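Long-range contact in D-alanyl-D-alanine carboxypeptidase DacB2 (Mycobacterium tuberculosis H37Rv, PDB 4RYE), which shows serine D,D-carboxypeptidase activity in vitro and probably cleaves the terminal D-Ala-D-Ala end of peptidoglycan stem peptides, as a penicillin-binding protein: residues 123-128 with 135-140. Residues are numbered along the deposited sequence; the frame is centred on the assembly and turned at random.
Sequences KMNAKA and STHATT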
loop_
_atom_site.group_PDB
_atom_site.type_symbol
_atom_site.label_atom_id
_atom_site.label_comp_id
_atom_site.label_asym_id
_atom_site.label_seq_id
_atom_site.Cartn_x
_atom_site.Cartn_y
_atom_site.Cartn_z
ATOM N N LYS A 123 -16.120 1.407 -6.872
ATOM C CA LYS A 123 -15.980 0.262 -5.960
ATOM C C LYS A 123 -14.903 0.455 -4.891
ATOM O O LYS A 123 -15.080 0.042 -3.741
ATOM C CB LYS A 123 -15.715 -1.032 -6.739
ATOM C CG LYS A 123 -16.894 -1.488 -7.599
ATOM C CD LYS A 123 -16.517 -2.724 -8.424
ATOM C CE LYS A 123 -17.726 -3.253 -9.193
ATOM N NZ LYS A 123 -17.377 -4.435 -10.033
HETATM N N MSE A 124 -13.776 1.059 -5.260
HETATM C CA MSE A 124 -12.734 1.346 -4.275
HETATM C C MSE A 124 -13.227 2.322 -3.200
HETATM O O MSE A 124 -13.008 2.125 -2.010
HETATM C CB MSE A 124 -11.482 1.900 -4.964
HETATM C CG MSE A 124 -10.690 0.847 -5.738
HETATM SE SE MSE A 124 -9.502 1.705 -7.030
HETATM C CE MSE A 124 -8.201 2.489 -5.799
ATOM N N ASN A 125 -13.900 3.376 -3.629
ATOM C CA ASN A 125 -14.442 4.348 -2.692
ATOM C C ASN A 125 -15.525 3.732 -1.815
ATOM O O ASN A 125 -15.588 4.010 -0.619
ATOM C CB ASN A 125 -14.943 5.584 -3.448
ATOM C CG ASN A 125 -13.797 6.460 -3.913
ATOM O OD1 ASN A 125 -12.790 6.588 -3.212
ATOM N ND2 ASN A 125 -13.925 7.044 -5.098
ATOM N N ALA A 126 -16.353 2.867 -2.392
ATOM C CA ALA A 126 -17.350 2.161 -1.582
ATOM C C ALA A 126 -16.684 1.265 -0.532
ATOM O O ALA A 126 -17.152 1.170 0.606
ATOM C CB ALA A 126 -18.287 1.355 -2.453
ATOM N N LYS A 127 -15.601 0.606 -0.919
ATOM C CA LYS A 127 -14.873 -0.273 0.000
ATOM C C LYS A 127 -14.259 0.522 1.161
ATOM O O LYS A 127 -14.362 0.120 2.328
ATOM C CB LYS A 127 -13.794 -1.040 -0.775
ATOM C CG LYS A 127 -12.894 -1.938 0.073
ATOM C CD LYS A 127 -13.700 -2.831 1.005
ATOM C CE LYS A 127 -13.459 -4.286 0.736
ATOM N NZ LYS A 127 -14.506 -4.825 -0.178
ATOM N N ALA A 128 -13.631 1.651 0.848
ATOM C CA ALA A 128 -13.084 2.519 1.893
ATOM C C ALA A 128 -14.166 2.894 2.898
ATOM O O ALA A 128 -13.943 2.847 4.113
ATOM C CB ALA A 128 -12.447 3.770 1.291
ATOM N N SER A 135 -11.823 9.449 5.133
ATOM C CA SER A 135 -11.010 10.529 4.594
ATOM C C SER A 135 -10.308 10.080 3.328
ATOM O O SER A 135 -9.411 10.758 2.827
ATOM C CB SER A 135 -9.997 11.010 5.629
ATOM O OG SER A 135 -10.685 11.460 6.780
ATOM N N THR A 136 -10.730 8.936 2.803
ATOM C CA THR A 136 -10.086 8.395 1.615
ATOM C C THR A 136 -10.951 8.539 0.372
ATOM O O THR A 136 -12.123 8.190 0.373
ATOM C CB THR A 136 -9.711 6.935 1.831
ATOM O OG1 THR A 136 -8.774 6.874 2.910
ATOM C CG2 THR A 136 -9.057 6.355 0.585
ATOM N N HIS A 137 -10.355 9.050 -0.697
ATOM C CA HIS A 137 -11.067 9.194 -1.956
ATOM C C HIS A 137 -10.119 8.847 -3.086
ATOM O O HIS A 137 -9.128 9.545 -3.308
ATOM C CB HIS A 137 -11.563 10.633 -2.120
ATOM C CG HIS A 137 -12.292 10.876 -3.406
ATOM N ND1 HIS A 137 -13.523 10.317 -3.679
ATOM C CD2 HIS A 137 -11.960 11.605 -4.498
ATOM C CE1 HIS A 137 -13.922 10.697 -4.883
ATOM N NE2 HIS A 137 -12.993 11.478 -5.400
ATOM N N ALA A 138 -10.411 7.756 -3.787
ATOM C CA ALA A 138 -9.624 7.368 -4.956
ATOM C C ALA A 138 -10.143 8.113 -6.171
ATOM O O ALA A 138 -11.338 8.392 -6.266
ATOM C CB ALA A 138 -9.726 5.881 -5.185
ATOM N N THR A 139 -9.242 8.437 -7.098
ATOM C CA THR A 139 -9.617 9.031 -8.372
ATOM C C THR A 139 -9.166 8.151 -9.532
ATOM O O THR A 139 -9.671 8.287 -10.644
ATOM C CB THR A 139 -9.007 10.428 -8.573
ATOM O OG1 THR A 139 -7.579 10.336 -8.512
ATOM C CG2 THR A 139 -9.513 11.413 -7.515
ATOM N N THR A 140 -8.196 7.272 -9.277
ATOM C CA THR A 140 -7.747 6.282 -10.267
ATOM C C THR A 140 -7.469 4.952 -9.571
ATOM O O THR A 140 -7.206 4.924 -8.370
ATOM C CB THR A 140 -6.435 6.696 -10.972
ATOM O OG1 THR A 140 -5.380 6.779 -10.004
ATOM C CG2 THR A 140 -6.589 8.030 -11.707
HETATM O O HOH W 1 -15.065 6.715 -0.105
#
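The amide of Asn-125 and the ring of His-137 lie almost parallel, their planes 3° apart. The ring lies above one face of the amide but displaced from it, bringing ND1 (3.6 Å) and CE1 near Asn-125 ND2; CB of Ala-138 lies off the other side beyond OD1. The edge of the amide joins helix 117-130 to the extended loop that follows it, in the helical part of the penicillin-binding protein/beta-lactamase fold. There it pairs with both backbone polar groups of one residue, much as a neighbouring strand would: Ala-138 N donates to a lone pair of Asn-125 OD1 at 2.7 Å, and Asn-125 ND2 donates to Ala-138 O at 3.1 Å. Each N-H points nearly straight at its oxygen, and together the two bonds fix the rotation of the amide. CB of Asn-125 does not point at the loop; CG, anti to the carbonyl carbon (chi1 -75°), turns toward Ala-138. One turn on, Ala-128 CB packs against Thr-136 CB at 4.2 Å, while Thr-136 OG1 is hydrogen-bonded to Asp-157. A water donates to Asn-125 O and, weakly, to Thr-136 O. On the buried side, selenomethionine Met-124 rests on Ile-49, Leu-52 and Val-56, about 7 Å from the side chain of Lys-50, the probable proton acceptor of the active site. Its chain bends at chi3 (71°), and the terminal CE lies 3.8 Å from Ala-138 CB and 3.7 Å from Thr-140 O.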